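Local coordinates for protein putative esterase PA1618 (Pseudomonas aeruginosa, PDB 4QD8) that probably hydrolyses aromatic acyl-coenzyme A thioesters such as 1,4-dihydroxy-2-naphthoyl-CoA as a hotdog-fold thioesterase, and binds phenacyl-coenzyme A, at residues I27-F32 / E64-M69; T38-V43 / S97-A102; G52-G57 / R93-G98. One frame throughout, in Å; residues are numbered along the deposited sequence.

Contact 1: I27-F32 / E64-M69; sequences IRFEAF and ESLGSM
F29 on strand 28-32 packs against S65, L66 and M69 of helix 56-72 in a buried, apolar strand-on-helix contact near the centre of the chain. It illustrates the principle of the hotdog fold, in which a curled antiparallel sheet wraps a long helix. The axes of strand 28-32 and helix segment 64-69 approach to 10.4 Å at 62°, a gap filled mainly by side chains, with no hydrogen bond across it. The far end of the F29 ring does most of the touching: CE2 lies 3.8 Å from M69 CB, and L66 CD1 meets the same CE2 at 3.9 Å. M69 starts with CG anti to the backbone N (chi1 -171°), then bends at both chi2 and chi3, which folds its methyl CE back to 3.9 Å from F29 CZ. Its sulfur stands 5.4 Å from the ring centroid, an oblique Met-aromatic contact. L10 and L13 of helix 10-15 add to the packing around F29. Beside the ring, the extended I27 side chain brings CD1 to 3.7 Å from S65 OG, a hydroxyl that is hydrogen-bonded to H55 NE2 of the second subunit, so S65 touches this strand and also bonds across the subunit interface. S65 O, which accepts the helical bond from M69 N, lies in the plane of the F29 ring at its edge, 4.0 Å from CZ.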
ATOM      1  N   ILE A  27     -20.325  14.141   1.348  1.00 20.35           N
ATOM      2  CA  ILE A  27     -20.449  12.708   1.107  1.00 19.95           C
ATOM      3  C   ILE A  27     -21.890  12.255   1.323  1.00 17.86           C
ATOM      4  O   ILE A  27     -22.529  12.589   2.327  1.00 19.56           O
ATOM      5  CB  ILE A  27     -19.464  11.887   1.977  1.00 18.17           C
ATOM      6  CG1 ILE A  27     -18.022  12.187   1.563  1.00 17.15           C
ATOM      7  CG2 ILE A  27     -19.753  10.383   1.850  1.00 17.45           C
ATOM      8  CD1 ILE A  27     -16.941  11.509   2.456  1.00 19.47           C
ATOM      9  N   ARG A  28     -22.405  11.523   0.345  1.00 17.48           N
ATOM     10  CA  ARG A  28     -23.782  11.065   0.375  1.00 19.75           C
ATOM     11  C   ARG A  28     -23.818   9.565   0.133  1.00 19.79           C
ATOM     12  O   ARG A  28     -23.395   9.100  -0.925  1.00 19.24           O
ATOM     13  CB  ARG A  28     -24.590  11.799  -0.708  1.00 22.57           C
ATOM     14  CG  ARG A  28     -26.069  11.447  -0.742  1.00 29.62           C
ATOM     15  CD  ARG A  28     -26.785  12.178  -1.877  1.00 33.99           C
ATOM     16  NE  ARG A  28     -26.406  11.667  -3.197  1.00 37.05           N
ATOM     17  CZ  ARG A  28     -26.376  12.401  -4.307  1.00 38.35           C
ATOM     18  NH1 ARG A  28     -26.693  13.687  -4.267  1.00 38.97           N
ATOM     19  NH2 ARG A  28     -26.011  11.850  -5.458  1.00 39.31           N
ATOM     20  N   PHE A  29     -24.304   8.807   1.118  1.00 18.20           N
ATOM     21  CA  PHE A  29     -24.567   7.386   0.901  1.00 19.60           C
ATOM     22  C   PHE A  29     -25.789   7.265   0.005  1.00 19.84           C
ATOM     23  O   PHE A  29     -26.838   7.832   0.321  1.00 21.89           O
ATOM     24  CB  PHE A  29     -24.768   6.666   2.235  1.00 20.10           C
ATOM     25  CG  PHE A  29     -23.504   6.587   3.044  1.00 19.45           C
ATOM     26  CD1 PHE A  29     -23.113   7.647   3.844  1.00 18.13           C
ATOM     27  CD2 PHE A  29     -22.682   5.473   2.956  1.00 18.30           C
ATOM     28  CE1 PHE A  29     -21.921   7.594   4.566  1.00 21.61           C
ATOM     29  CE2 PHE A  29     -21.501   5.406   3.667  1.00 18.77           C
ATOM     30  CZ  PHE A  29     -21.114   6.473   4.476  1.00 17.99           C
ATOM     31  N   GLU A  30     -25.640   6.541  -1.105  1.00 21.37           N
ATOM     32  CA  GLU A  30     -26.591   6.596  -2.214  1.00 23.73           C
ATOM     33  C   GLU A  30     -27.370   5.322  -2.444  1.00 24.85           C
ATOM     34  O   GLU A  30     -28.529   5.355  -2.866  1.00 28.54           O
ATOM     35  CB  GLU A  30     -25.840   6.850  -3.514  1.00 27.14           C
ATOM     36  CG  GLU A  30     -24.820   7.938  -3.442  1.00 28.34           C
ATOM     37  CD  GLU A  30     -24.683   8.638  -4.755  1.00 33.85           C
ATOM     38  OE1 GLU A  30     -24.852   9.878  -4.769  1.00 38.03           O
ATOM     39  OE2 GLU A  30     -24.409   7.944  -5.764  1.00 34.29           O
ATOM     40  N   ALA A  31     -26.707   4.193  -2.239  1.00 20.76           N
ATOM     41  CA  ALA A  31     -27.248   2.916  -2.674  1.00 24.13           C
ATOM     42  C   ALA A  31     -26.597   1.773  -1.929  1.00 22.25           C
ATOM     43  O   ALA A  31     -25.488   1.902  -1.405  1.00 21.64           O
ATOM     44  CB  ALA A  31     -27.035   2.741  -4.166  1.00 23.66           C
ATOM     45  N   PHE A  32     -27.299   0.650  -1.880  1.00 22.56           N
ATOM     46  CA  PHE A  32     -26.713  -0.584  -1.389  1.00 22.65           C
ATOM     47  C   PHE A  32     -27.404  -1.781  -2.023  1.00 25.11           C
ATOM     48  O   PHE A  32     -28.505  -1.662  -2.562  1.00 21.63           O
ATOM     49  CB  PHE A  32     -26.778  -0.658   0.137  1.00 21.00           C
ATOM     50  CG  PHE A  32     -28.164  -0.869   0.689  1.00 25.44           C
ATOM     51  CD1 PHE A  32     -28.658  -2.153   0.893  1.00 26.58           C
ATOM     52  CD2 PHE A  32     -28.962   0.220   1.021  1.00 26.72           C
ATOM     53  CE1 PHE A  32     -29.933  -2.350   1.408  1.00 29.01           C
ATOM     54  CE2 PHE A  32     -30.239   0.035   1.541  1.00 28.88           C
ATOM     55  CZ  PHE A  32     -30.725  -1.256   1.732  1.00 28.07           C
ATOM     56  N   GLU A  64     -12.542   5.755   2.752  1.00 14.75           N
ATOM     57  CA  GLU A  64     -12.475   5.342   4.158  1.00 15.70           C
ATOM     58  C   GLU A  64     -13.809   5.562   4.878  1.00 16.27           C
ATOM     59  O   GLU A  64     -14.180   4.761   5.741  1.00 15.89           O
ATOM     60  CB  GLU A  64     -11.292   5.998   4.896  1.00 16.95           C
ATOM     61  CG  GLU A  64     -11.057   5.378   6.265  1.00 21.95           C
ATOM     62  CD  GLU A  64      -9.599   5.374   6.733  1.00 15.30           C
ATOM     63  OE1 GLU A  64      -8.644   5.474   5.908  1.00 23.31           O
ATOM     64  OE2 GLU A  64      -9.434   5.233   7.953  1.00 25.76           O
ATOM     65  N   SER A  65     -14.546   6.613   4.513  1.00 14.58           N
ATOM     66  CA  SER A  65     -15.894   6.817   5.052  1.00 15.68           C
ATOM     67  C   SER A  65     -16.777   5.644   4.677  1.00 15.91           C
ATOM     68  O   SER A  65     -17.508   5.112   5.509  1.00 16.44           O
ATOM     69  CB  SER A  65     -16.545   8.089   4.483  1.00 15.88           C
ATOM     70  OG  SER A  65     -16.244   9.220   5.272  1.00 14.75           O
ATOM     71  N   LEU A  66     -16.708   5.264   3.409  1.00 15.16           N
ATOM     72  CA  LEU A  66     -17.555   4.228   2.855  1.00 14.56           C
ATOM     73  C   LEU A  66     -17.210   2.882   3.467  1.00 16.03           C
ATOM     74  O   LEU A  66     -18.082   2.185   3.964  1.00 15.66           O
ATOM     75  CB  LEU A  66     -17.397   4.183   1.330  1.00 15.90           C
ATOM     76  CG  LEU A  66     -18.220   3.126   0.607  1.00 17.42           C
ATOM     77  CD1 LEU A  66     -19.695   3.260   0.986  1.00 17.64           C
ATOM     78  CD2 LEU A  66     -18.042   3.279  -0.889  1.00 18.16           C
ATOM     79  N   GLY A  67     -15.931   2.522   3.455  1.00 17.09           N
ATOM     80  CA  GLY A  67     -15.518   1.246   4.015  1.00 15.78           C
ATOM     81  C   GLY A  67     -15.709   1.137   5.516  1.00 16.44           C
ATOM     82  O   GLY A  67     -16.039   0.054   6.017  1.00 19.75           O
ATOM     83  N   SER A  68     -15.498   2.229   6.245  1.00 17.36           N
ATOM     84  CA  SER A  68     -15.687   2.192   7.695  1.00 18.34           C
ATOM     85  C   SER A  68     -17.157   1.991   8.038  1.00 19.94           C
ATOM     86  O   SER A  68     -17.493   1.251   8.970  1.00 18.69           O
ATOM     87  CB  SER A  68     -15.161   3.461   8.355  1.00 18.94           C
ATOM     88  OG  SER A  68     -13.765   3.576   8.128  1.00 29.80           O
ATOM     89  N   MET A  69     -18.031   2.639   7.277  1.00 17.08           N
ATOM     90  CA  MET A  69     -19.467   2.485   7.493  1.00 19.47           C
ATOM     91  C   MET A  69     -19.886   1.064   7.140  1.00 18.61           C
ATOM     92  O   MET A  69     -20.682   0.439   7.852  1.00 20.32           O
ATOM     93  CB  MET A  69     -20.259   3.486   6.658  1.00 21.08           C
ATOM     94  CG  MET A  69     -21.736   3.514   6.997  1.00 30.26           C
ATOM     95  SD  MET A  69     -21.982   4.199   8.645  1.00 37.60           S
ATOM     96  CE  MET A  69     -21.649   5.934   8.335  1.00 30.54           C
TER

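Contact 2: T38-V43 / S97-A102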
ATOM      1  N   THR A  38     -22.684   2.030  -1.657  1.00 20.27           N
ATOM      2  CA  THR A  38     -22.253   3.067  -2.608  1.00 15.69           C
ATOM      3  C   THR A  38     -22.435   4.462  -2.004  1.00 19.07           C
ATOM      4  O   THR A  38     -23.463   4.741  -1.383  1.00 18.97           O
ATOM      5  CB  THR A  38     -23.064   2.967  -3.929  1.00 19.56           C
ATOM      6  OG1 THR A  38     -22.837   1.691  -4.552  1.00 20.14           O
ATOM      7  CG2 THR A  38     -22.677   4.080  -4.901  1.00 19.33           C
ATOM      8  N   ALA A  39     -21.427   5.329  -2.166  1.00 17.02           N
ATOM      9  CA  ALA A  39     -21.509   6.725  -1.730  1.00 16.01           C
ATOM     10  C   ALA A  39     -20.837   7.597  -2.773  1.00 19.72           C
ATOM     11  O   ALA A  39     -19.943   7.139  -3.470  1.00 18.45           O
ATOM     12  CB  ALA A  39     -20.810   6.920  -0.380  1.00 17.71           C
ATOM     13  N   SER A  40     -21.255   8.855  -2.865  1.00 18.88           N
ATOM     14  CA  SER A  40     -20.661   9.789  -3.809  1.00 17.98           C
ATOM     15  C   SER A  40     -20.281  11.080  -3.107  1.00 18.20           C
ATOM     16  O   SER A  40     -20.688  11.321  -1.968  1.00 18.33           O
ATOM     17  CB  SER A  40     -21.619  10.079  -4.959  1.00 21.25           C
ATOM     18  OG  SER A  40     -22.713  10.854  -4.502  1.00 22.11           O
ATOM     19  N   MET A  41     -19.492  11.907  -3.784  1.00 18.08           N
ATOM     20  CA  MET A  41     -18.970  13.125  -3.195  1.00 19.23           C
ATOM     21  C   MET A  41     -18.805  14.135  -4.312  1.00 18.69           C
ATOM     22  O   MET A  41     -18.394  13.771  -5.404  1.00 16.70           O
ATOM     23  CB  MET A  41     -17.605  12.835  -2.573  1.00 16.35           C
ATOM     24  CG  MET A  41     -16.994  13.972  -1.754  1.00 18.83           C
ATOM     25  SD  MET A  41     -15.420  13.483  -1.014  1.00 20.00           S
ATOM     26  CE  MET A  41     -14.484  13.097  -2.486  1.00 18.74           C
ATOM     27  N   PRO A  42     -19.124  15.410  -4.041  1.00 20.25           N
ATOM     28  CA  PRO A  42     -18.913  16.436  -5.074  1.00 21.45           C
ATOM     29  C   PRO A  42     -17.440  16.693  -5.357  1.00 20.09           C
ATOM     30  O   PRO A  42     -16.599  16.578  -4.459  1.00 18.25           O
ATOM     31  CB  PRO A  42     -19.533  17.694  -4.448  1.00 21.70           C
ATOM     32  CG  PRO A  42     -19.477  17.438  -2.960  1.00 22.82           C
ATOM     33  CD  PRO A  42     -19.759  15.964  -2.834  1.00 21.97           C
ATOM     34  N   VAL A  43     -17.136  17.015  -6.613  1.00 17.70           N
ATOM     35  CA  VAL A  43     -15.810  17.478  -7.001  1.00 18.22           C
ATOM     36  C   VAL A  43     -15.909  18.986  -7.188  1.00 20.88           C
ATOM     37  O   VAL A  43     -16.329  19.469  -8.250  1.00 21.02           O
ATOM     38  CB  VAL A  43     -15.323  16.787  -8.292  1.00 17.52           C
ATOM     39  CG1 VAL A  43     -13.942  17.274  -8.679  1.00 19.60           C
ATOM     40  CG2 VAL A  43     -15.330  15.256  -8.110  1.00 20.35           C
ATOM     41  N   SER A  97     -14.730  18.247 -12.032  1.00 21.17           N
ATOM     42  CA  SER A  97     -16.076  18.672 -11.670  1.00 22.16           C
ATOM     43  C   SER A  97     -17.016  17.484 -11.631  1.00 22.48           C
ATOM     44  O   SER A  97     -16.600  16.340 -11.850  1.00 21.88           O
ATOM     45  CB  SER A  97     -16.591  19.710 -12.668  1.00 24.43           C
ATOM     46  OG  SER A  97     -16.567  19.173 -13.975  1.00 29.23           O
ATOM     47  N   GLY A  98     -18.288  17.756 -11.353  1.00 23.85           N
ATOM     48  CA  GLY A  98     -19.276  16.707 -11.183  1.00 23.44           C
ATOM     49  C   GLY A  98     -19.129  16.041  -9.830  1.00 21.09           C
ATOM     50  O   GLY A  98     -18.815  16.701  -8.841  1.00 19.81           O
ATOM     51  N   ARG A  99     -19.370  14.733  -9.791  1.00 21.59           N
ATOM     52  CA  ARG A  99     -19.236  13.970  -8.550  1.00 21.73           C
ATOM     53  C   ARG A  99     -18.368  12.741  -8.771  1.00 20.98           C
ATOM     54  O   ARG A  99     -18.235  12.243  -9.895  1.00 21.68           O
ATOM     55  CB  ARG A  99     -20.608  13.528  -8.023  1.00 19.70           C
ATOM     56  CG  ARG A  99     -21.581  14.670  -7.722  1.00 23.09           C
ATOM     57  CD  ARG A  99     -22.901  14.139  -7.198  1.00 24.65           C
ATOM     58  NE  ARG A  99     -22.788  13.555  -5.864  1.00 23.50           N
ATOM     59  CZ  ARG A  99     -22.676  14.262  -4.744  1.00 29.04           C
ATOM     60  NH1 ARG A  99     -22.647  15.589  -4.790  1.00 29.81           N
ATOM     61  NH2 ARG A  99     -22.584  13.647  -3.568  1.00 27.78           N
ATOM     62  N   VAL A 100     -17.774  12.257  -7.687  1.00 18.25           N
ATOM     63  CA  VAL A 100     -17.037  11.006  -7.737  1.00 18.10           C
ATOM     64  C   VAL A 100     -17.820   9.974  -6.925  1.00 15.17           C
ATOM     65  O   VAL A 100     -18.291  10.265  -5.821  1.00 16.62           O
ATOM     66  CB  VAL A 100     -15.583  11.169  -7.238  1.00 17.25           C
ATOM     67  CG1 VAL A 100     -15.532  11.752  -5.834  1.00 15.92           C
ATOM     68  CG2 VAL A 100     -14.828   9.842  -7.322  1.00 17.56           C
ATOM     69  N   THR A 101     -17.993   8.785  -7.498  1.00 15.16           N
ATOM     70  CA  THR A 101     -18.823   7.738  -6.893  1.00 16.58           C
ATOM     71  C   THR A 101     -17.959   6.547  -6.485  1.00 16.87           C
ATOM     72  O   THR A 101     -17.172   6.052  -7.291  1.00 18.10           O
ATOM     73  CB  THR A 101     -19.894   7.272  -7.893  1.00 18.77           C
ATOM     74  OG1 THR A 101     -20.744   8.379  -8.224  1.00 21.55           O
ATOM     75  CG2 THR A 101     -20.753   6.160  -7.298  1.00 20.55           C
ATOM     76  N   ALA A 102     -18.105   6.099  -5.237  1.00 17.94           N
ATOM     77  CA  ALA A 102     -17.311   4.987  -4.724  1.00 16.57           C
ATOM     78  C   ALA A 102     -18.226   3.804  -4.444  1.00 16.86           C
ATOM     79  O   ALA A 102     -19.317   3.978  -3.910  1.00 16.79           O
ATOM     80  CB  ALA A 102     -16.587   5.399  -3.448  1.00 17.45           C
TER
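T38-V43 and S97-A102 run antiparallel, their strand axes at 160°, with A39-A102 and M41-V100 as hydrogen-bonded pairs, S40-T101 and P42-R99 as non-hydrogen-bonded ones, and a further bond from V43 N to G98 O (2.8 Å). This pairing lies inside the hotdog sheet, between strands 28-32 and 113-121, and it shows how two faces of one sheet acquire different chemistry. A39, M41, V100 and A102 point to the face covered by helix 56-72, where L62 meets both alanines and V100. There M41 and V100 lie side by side, M41 CE 3.8 Å from V100 CG1. On the face of S40 and T101, the end of R99 grips S40 side-on: NE at 3.0 Å and NH2 at 2.9 Å both donate to S40 OG, which sits in the guanidinium plane. Two torsions bring this about. S40 OG stands between the backbone N and the carbonyl carbon (chi1 70°), while R99 bends at chi3 (69°) and lays its guanidinium flat over the neighbouring strand, with M41 C 3.8 Å from the plane over its centre and P42 N 3.4 Å above it nearer the rim. E30 OE1 of strand 28-32 also approaches S40 OG, in a probable hydrogen bond whose modelled length is doubtfully short. A hydroxyl placed between guanidinium and carboxylate would probably be polarised, and S40 could relate the charges of R99 and E30.

Contact 3: G52-G57 / R93-G98; sequences GLLHGG and RGLRSG
L95 O is met by two donors from the other segment: a nearly straight hydrogen bond from L54 N, 2.7 Å long with 164° at the hydrogen, and a CA-H...O contact from L53 CA at 3.3 Å. The bond ties the loop leading into helix 56-72 of the hotdog fold to the loop between strands 80-91 and 99-106, at the surface of the chain. The example is one of two irregular segments paired like strands, with water replacing a direct bond. L54 O and L95 N are bridged by a water that donates to the carbonyl at 2.8 Å and accepts from the amide at 3.2 Å. Next to this polar seam, the L54 and L95 side chains lie alongside each other and point the same way, CD2 of L54 4.0 Å from CD1 of L95; both continue onto V100 of strand 99-106. Just beyond L54, H55 occupies the N-cap position of helix 56-72 and uses ring nitrogen ND1, in the ring plane, to accept from G57 N at 2.9 Å. L53 faces two ways, packing on V83 of the second subunit while its branch CD2 reaches R96, 3.8 Å from CG. R96, extended from CG to NE, crosses L53 obliquely, and its NH1 is hydrogen-bonded to F51 O. G52 has positive phi (89°), in a conformation that calls for glycine, and a side chain there would crowd R96 NH1. L53 CD2 sits over the guanidinium centre, 3.9 Å from its plane.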
ATOM      1  N   GLY A  52      -7.163  22.655  -8.953  1.00 22.36           N
ATOM      2  CA  GLY A  52      -8.502  22.471  -9.453  1.00 20.77           C
ATOM      3  C   GLY A  52      -8.886  21.040  -9.783  1.00 20.18           C
ATOM      4  O   GLY A  52      -9.937  20.816 -10.377  1.00 23.42           O
ATOM      5  N   LEU A  53      -8.040  20.078  -9.403  1.00 21.61           N
ATOM      6  CA  LEU A  53      -8.351  18.655  -9.559  1.00 20.14           C
ATOM      7  C   LEU A  53      -8.854  18.133  -8.223  1.00 18.60           C
ATOM      8  O   LEU A  53      -8.505  18.671  -7.174  1.00 17.94           O
ATOM      9  CB  LEU A  53      -7.094  17.858  -9.909  1.00 22.46           C
ATOM     10  CG  LEU A  53      -6.372  18.101 -11.226  1.00 24.25           C
ATOM     11  CD1 LEU A  53      -5.022  17.404 -11.216  1.00 26.13           C
ATOM     12  CD2 LEU A  53      -7.234  17.554 -12.337  1.00 24.08           C
ATOM     13  N   LEU A  54      -9.663  17.081  -8.249  1.00 16.11           N
ATOM     14  CA  LEU A  54     -10.023  16.401  -7.007  1.00 15.55           C
ATOM     15  C   LEU A  54      -8.750  15.995  -6.247  1.00 16.90           C
ATOM     16  O   LEU A  54      -7.872  15.338  -6.796  1.00 17.44           O
ATOM     17  CB  LEU A  54     -10.881  15.169  -7.337  1.00 16.16           C
ATOM     18  CG  LEU A  54     -11.208  14.252  -6.163  1.00 16.09           C
ATOM     19  CD1 LEU A  54     -12.010  15.029  -5.123  1.00 16.44           C
ATOM     20  CD2 LEU A  54     -11.977  13.060  -6.707  1.00 14.04           C
ATOM     21  N   HIS A  55      -8.647  16.415  -4.986  1.00 16.87           N
ATOM     22  CA  HIS A  55      -7.504  16.095  -4.119  1.00 14.10           C
ATOM     23  C   HIS A  55      -7.486  14.588  -3.889  1.00 14.71           C
ATOM     24  O   HIS A  55      -8.511  14.008  -3.564  1.00 15.41           O
ATOM     25  CB  HIS A  55      -7.695  16.837  -2.780  1.00 17.04           C
ATOM     26  CG  HIS A  55      -6.501  16.865  -1.880  1.00 15.66           C
ATOM     27  ND1 HIS A  55      -5.921  15.730  -1.342  1.00 15.82           N
ATOM     28  CD2 HIS A  55      -5.829  17.910  -1.335  1.00 16.45           C
ATOM     29  CE1 HIS A  55      -4.937  16.075  -0.539  1.00 15.38           C
ATOM     30  NE2 HIS A  55      -4.860  17.394  -0.509  1.00 16.52           N
ATOM     31  N   GLY A  56      -6.329  13.955  -4.077  1.00 16.36           N
ATOM     32  CA  GLY A  56      -6.234  12.513  -3.929  1.00 16.41           C
ATOM     33  C   GLY A  56      -6.581  12.066  -2.525  1.00 16.54           C
ATOM     34  O   GLY A  56      -7.122  10.979  -2.320  1.00 14.09           O
ATOM     35  N   GLY A  57      -6.297  12.908  -1.547  1.00 14.94           N
ATOM     36  CA  GLY A  57      -6.713  12.606  -0.183  1.00 15.54           C
ATOM     37  C   GLY A  57      -8.221  12.615  -0.012  1.00 14.49           C
ATOM     38  O   GLY A  57      -8.776  11.851   0.785  1.00 15.49           O
ATOM     39  N   ARG A  93      -7.192   8.490 -12.700  1.00 17.06           N
ATOM     40  CA  ARG A  93      -7.578   9.594 -13.584  1.00 17.09           C
ATOM     41  C   ARG A  93      -7.928  10.810 -12.756  1.00 18.42           C
ATOM     42  O   ARG A  93      -8.560  10.695 -11.705  1.00 19.14           O
ATOM     43  CB  ARG A  93      -8.804   9.214 -14.418  1.00 18.49           C
ATOM     44  CG  ARG A  93      -8.512   8.234 -15.551  1.00 19.82           C
ATOM     45  CD  ARG A  93      -9.748   7.963 -16.381  1.00 23.18           C
ATOM     46  NE  ARG A  93      -9.457   7.114 -17.535  1.00 23.02           N
ATOM     47  CZ  ARG A  93      -9.397   5.788 -17.480  1.00 23.03           C
ATOM     48  NH1 ARG A  93      -9.603   5.162 -16.328  1.00 22.72           N
ATOM     49  NH2 ARG A  93      -9.127   5.083 -18.577  1.00 25.22           N
ATOM     50  N   GLY A  94      -7.560  11.990 -13.242  1.00 18.10           N
ATOM     51  CA  GLY A  94      -7.961  13.209 -12.566  1.00 18.94           C
ATOM     52  C   GLY A  94      -9.413  13.577 -12.819  1.00 17.78           C
ATOM     53  O   GLY A  94      -9.992  13.230 -13.858  1.00 25.20           O
ATOM     54  N   LEU A  95     -10.024  14.262 -11.862  1.00 17.71           N
ATOM     55  CA  LEU A  95     -11.391  14.766 -12.024  1.00 18.33           C
ATOM     56  C   LEU A  95     -11.411  16.242 -11.663  1.00 18.80           C
ATOM     57  O   LEU A  95     -10.702  16.661 -10.749  1.00 19.16           O
ATOM     58  CB  LEU A  95     -12.379  14.019 -11.126  1.00 17.97           C
ATOM     59  CG  LEU A  95     -12.534  12.524 -11.393  1.00 17.09           C
ATOM     60  CD1 LEU A  95     -13.371  11.887 -10.294  1.00 17.53           C
ATOM     61  CD2 LEU A  95     -13.169  12.326 -12.744  1.00 20.40           C
ATOM     62  N   ARG A  96     -12.223  17.028 -12.372  1.00 21.92           N
ATOM     63  CA  ARG A  96     -12.299  18.473 -12.120  1.00 23.77           C
ATOM     64  C   ARG A  96     -13.674  18.943 -11.639  1.00 19.20           C
ATOM     65  O   ARG A  96     -13.779  19.926 -10.917  1.00 24.21           O
ATOM     66  CB  ARG A  96     -11.889  19.273 -13.365  1.00 25.04           C
ATOM     67  CG  ARG A  96     -10.403  19.241 -13.664  1.00 27.20           C
ATOM     68  CD  ARG A  96      -9.992  20.342 -14.651  1.00 32.82           C
ATOM     69  NE  ARG A  96      -8.553  20.325 -14.925  1.00 37.76           N
ATOM     70  CZ  ARG A  96      -7.650  21.017 -14.236  1.00 35.84           C
ATOM     71  NH1 ARG A  96      -8.030  21.790 -13.224  1.00 35.64           N
ATOM     72  NH2 ARG A  96      -6.362  20.939 -14.556  1.00 37.63           N
ATOM     73  N   SER A  97     -14.730  18.247 -12.032  1.00 21.17           N
ATOM     74  CA  SER A  97     -16.076  18.672 -11.670  1.00 22.16           C
ATOM     75  C   SER A  97     -17.016  17.484 -11.631  1.00 22.48           C
ATOM     76  O   SER A  97     -16.600  16.340 -11.850  1.00 21.88           O
ATOM     77  CB  SER A  97     -16.591  19.710 -12.668  1.00 24.43           C
ATOM     78  OG  SER A  97     -16.567  19.173 -13.975  1.00 29.23           O
ATOM     79  N   GLY A  98     -18.288  17.756 -11.353  1.00 23.85           N
ATOM     80  CA  GLY A  98     -19.276  16.707 -11.183  1.00 23.44           C
ATOM     81  C   GLY A  98     -19.129  16.041  -9.830  1.00 21.09           C
ATOM     82  O   GLY A  98     -18.815  16.701  -8.841  1.00 19.81           O
TER
HETATM   83  O   HOH W   1      -7.970  14.171  -9.354  1.00 20.15           O

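Burial falls and polarity changes along the series. Contact 1 is core and mainly side-chain packing; contact 2, partly buried, joins backbone pairing to an arginine-serine grip on one face; contact 3 is surface, joined by one direct bond, a water and leucine packing. Contacts 1 and 2 share a sheet and touch, with L66 CD2 3.4 Å from A102 O, whereas contacts 2 and 3 share S97 and G98 and meet where V43 CG1 lies 3.4 Å from R96 C. Contacts 1 and 3, centres about 19 Å apart, use different parts of helix 56-72, and both reach the second subunit; contact 2 meets no other chain of the assembly.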